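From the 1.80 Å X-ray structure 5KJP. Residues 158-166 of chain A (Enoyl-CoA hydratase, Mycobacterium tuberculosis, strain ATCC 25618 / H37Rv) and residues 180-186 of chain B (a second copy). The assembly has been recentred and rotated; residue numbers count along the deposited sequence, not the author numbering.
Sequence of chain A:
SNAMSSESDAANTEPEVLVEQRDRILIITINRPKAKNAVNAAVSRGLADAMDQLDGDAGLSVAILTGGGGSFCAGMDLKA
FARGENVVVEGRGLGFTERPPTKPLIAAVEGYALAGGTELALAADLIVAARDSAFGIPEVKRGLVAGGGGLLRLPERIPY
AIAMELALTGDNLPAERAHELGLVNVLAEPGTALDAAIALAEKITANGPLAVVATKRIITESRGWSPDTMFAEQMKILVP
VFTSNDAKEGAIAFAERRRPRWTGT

Chain A 158-166: IPYAIAMEL
Chain B, residues 180-186: ELGLVNV

This is a small, tightly fitted contact between two copies of enoyl-CoA hydratase, in which the first turns of a helix in chain A pack against an irregular segment of chain B and are fastened to it by one asparagine side chain and two bridging waters. About 305 Å² of surface is buried, both sides summed.

In chain A, Ile A158 is extended (phi/psi -128/170), Pro A159 occupies the N-cap position at -58/138, and the helix runs from Tyr A160 through Leu A166 and onward. Proline suits this place because the start of a helix asks no amide hydrogen of it, while its carbonyl does serve the helix: Pro A159 O accepts from Ala A163 N at 3.0 Å and, weakly, from Ile A162 N at 3.0 Å. In chain B a helix ends in a Schellman motif at Gly B182, whose phi/psi of 92/3 is the positive-phi conformation that glycine adopts most easily. Leu B183 (-74/-40), Val B184 (-99/123) and Asn B185 (-73/-46) then lead to Val B186, which is in a strand.

The two stretches advance together in sequence: Pro A159 CA lies 5.3 Å from Gly B182 CA, Ala A161 CA lies 6.4 Å from Leu B183 CA, and Ile A162 CA lies 6.2 Å from Asn B185 CA. At the first of these pairs Pro A159 CB rests 3.8 Å from Gly B182 CA. An ideal CB on Gly B182 would fall 2.4 Å from Pro A159 CB, a clash, and would also jam against the preceding carbonyl oxygen; both the backbone turn and the packing therefore call for glycine.

Ala A161 points toward chain B, and its methyl packs against the chain B backbone, with CB 3.8 Å from Gly B182 O. Ile A162 leaves the helix sideways, but its m,m rotamer (chi1 -50°, chi2 -54°) brings CD1 within 4.0 Å of Gly B182 O and 3.6 Å of Asn B185 ND2. The side chains of Leu B181, Leu B183 and Val B184 point away, so this part of chain B meets the helix mainly with its backbone.

Asn B185 has the largest covered area, 82 Å². With chi1 -64° (m) and chi2 87°, its ND2 donates to Ala A161 O (2.9 Å, 152° at the hydrogen) and to Glu A165 OE1 (2.9 Å, 161°), an amide's two hydrogens serving two acceptors. Ala A161 O meanwhile also receives Glu A165 N at 2.9 Å, so the asparagine joins an intact helical bond. Glu A165, one turn further on, reaches the amide with an extended side chain (chi1 172°, chi2 -169°, chi3 -10°).

Two waters complete the polar network. One accepts from Ala A161 N at 2.9 Å, an amide in the helix's first turn, and donates to Gly B182 O at 2.8 Å. The other donates to Glu A165 OE1 at 2.7 Å and to Asn B185 O at 2.8 Å.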

# COMPACT_ATOMS: atom_id res chain seq x y z
N ILE A 158 -0.23 5.51 3.47
CA ILE A 158 0.93 6.00 2.72
C ILE A 158 1.95 4.88 2.64
O ILE A 158 1.78 3.85 3.31
CB ILE A 158 1.54 7.27 3.38
CG1 ILE A 158 2.12 6.94 4.76
CG2 ILE A 158 0.50 8.39 3.47
CD1 ILE A 158 2.89 8.12 5.38
N PRO A 159 3.01 5.03 1.81
CA PRO A 159 3.95 3.91 1.73
C PRO A 159 4.54 3.59 3.10
O PRO A 159 4.85 4.49 3.88
CB PRO A 159 5.02 4.42 0.76
CG PRO A 159 4.29 5.42 -0.10
CD PRO A 159 3.34 6.10 0.85
N TYR A 160 4.64 2.29 3.37
CA TYR A 160 5.07 1.76 4.66
C TYR A 160 6.30 2.45 5.24
O TYR A 160 6.31 2.83 6.41
CB TYR A 160 5.34 0.26 4.49
CG TYR A 160 5.90 -0.44 5.71
CD1 TYR A 160 7.27 -0.46 5.95
CD2 TYR A 160 5.07 -1.11 6.61
CE1 TYR A 160 7.80 -1.10 7.06
CE2 TYR A 160 5.60 -1.77 7.71
CZ TYR A 160 6.96 -1.76 7.93
OH TYR A 160 7.51 -2.39 9.03
N ALA A 161 7.33 2.63 4.42
CA ALA A 161 8.59 3.16 4.91
C ALA A 161 8.48 4.63 5.30
O ALA A 161 9.19 5.10 6.19
CB ALA A 161 9.69 2.97 3.88
N ILE A 162 7.61 5.37 4.60
CA ILE A 162 7.42 6.78 4.92
C ILE A 162 6.63 6.89 6.22
O ILE A 162 6.90 7.75 7.05
CB ILE A 162 6.69 7.54 3.79
CG1 ILE A 162 7.35 7.28 2.43
CG2 ILE A 162 6.65 9.04 4.11
CD1 ILE A 162 8.85 7.57 2.40
N ALA A 163 5.66 6.00 6.40
CA ALA A 163 4.93 5.94 7.66
C ALA A 163 5.88 5.62 8.83
O ALA A 163 5.82 6.27 9.87
CB ALA A 163 3.81 4.91 7.58
N MSE A 164 6.76 4.64 8.63
CA MSE A 164 7.82 4.32 9.59
C MSE A 164 8.68 5.54 9.91
O MSE A 164 8.93 5.86 11.08
CB MSE A 164 8.71 3.18 9.06
CG MSE A 164 9.82 2.72 10.01
SE MSE A 164 9.13 1.80 11.60
CE MSE A 164 8.65 0.10 10.75
N GLU A 165 9.12 6.23 8.87
CA GLU A 165 9.99 7.40 9.04
C GLU A 165 9.30 8.47 9.87
O GLU A 165 9.88 9.01 10.83
CB GLU A 165 10.38 7.98 7.68
CG GLU A 165 11.12 9.30 7.77
CD GLU A 165 11.27 10.00 6.43
OE1 GLU A 165 10.98 9.37 5.38
OE2 GLU A 165 11.68 11.18 6.42
N LEU A 166 8.06 8.77 9.53
CA LEU A 166 7.31 9.79 10.26
C LEU A 166 7.09 9.38 11.71
O LEU A 166 7.18 10.21 12.62
CB LEU A 166 5.97 10.05 9.56
CG LEU A 166 6.10 10.71 8.19
CD1 LEU A 166 4.76 10.69 7.45
CD2 LEU A 166 6.63 12.15 8.33
N GLU B 180 9.93 8.10 -5.66
CA GLU B 180 8.56 8.40 -6.08
C GLU B 180 7.59 7.35 -5.56
O GLU B 180 6.44 7.66 -5.23
CB GLU B 180 8.43 8.46 -7.61
CG GLU B 180 9.33 9.45 -8.32
CD GLU B 180 9.31 9.24 -9.82
OE1 GLU B 180 8.51 8.40 -10.31
OE2 GLU B 180 10.08 9.91 -10.53
N LEU B 181 8.05 6.10 -5.51
CA LEU B 181 7.19 4.98 -5.16
C LEU B 181 7.13 4.74 -3.65
O LEU B 181 6.36 3.90 -3.18
CB LEU B 181 7.67 3.70 -5.85
CG LEU B 181 7.65 3.68 -7.37
CD1 LEU B 181 8.35 2.42 -7.88
CD2 LEU B 181 6.21 3.77 -7.88
N GLY B 182 7.96 5.46 -2.90
CA GLY B 182 7.94 5.36 -1.44
C GLY B 182 8.89 4.35 -0.83
O GLY B 182 8.89 4.16 0.39
N LEU B 183 9.70 3.68 -1.65
CA LEU B 183 10.69 2.73 -1.16
C LEU B 183 11.87 3.45 -0.52
O LEU B 183 12.41 3.02 0.50
CB LEU B 183 11.18 1.84 -2.30
CG LEU B 183 12.32 0.87 -1.96
CD1 LEU B 183 11.87 -0.17 -0.94
CD2 LEU B 183 12.89 0.22 -3.22
N VAL B 184 12.28 4.56 -1.14
CA VAL B 184 13.40 5.35 -0.65
C VAL B 184 12.87 6.54 0.14
O VAL B 184 12.09 7.34 -0.37
CB VAL B 184 14.30 5.83 -1.81
CG1 VAL B 184 15.26 6.91 -1.33
CG2 VAL B 184 15.06 4.65 -2.44
N ASN B 185 13.29 6.65 1.40
CA ASN B 185 12.89 7.76 2.26
C ASN B 185 13.56 9.07 1.88
O ASN B 185 12.92 10.13 1.82
CB ASN B 185 13.21 7.42 3.71
CG ASN B 185 12.43 6.23 4.21
OD1 ASN B 185 12.85 5.08 4.06
ND2 ASN B 185 11.27 6.51 4.80
N VAL B 186 14.86 9.00 1.65
CA VAL B 186 15.68 10.18 1.40
C VAL B 186 16.56 9.96 0.19
O VAL B 186 17.31 8.98 0.12
CB VAL B 186 16.57 10.51 2.63
CG1 VAL B 186 17.53 11.67 2.32
CG2 VAL B 186 15.70 10.82 3.86
O HOH W 1 7.64 1.98 1.56
O HOH W 2 10.39 10.59 3.02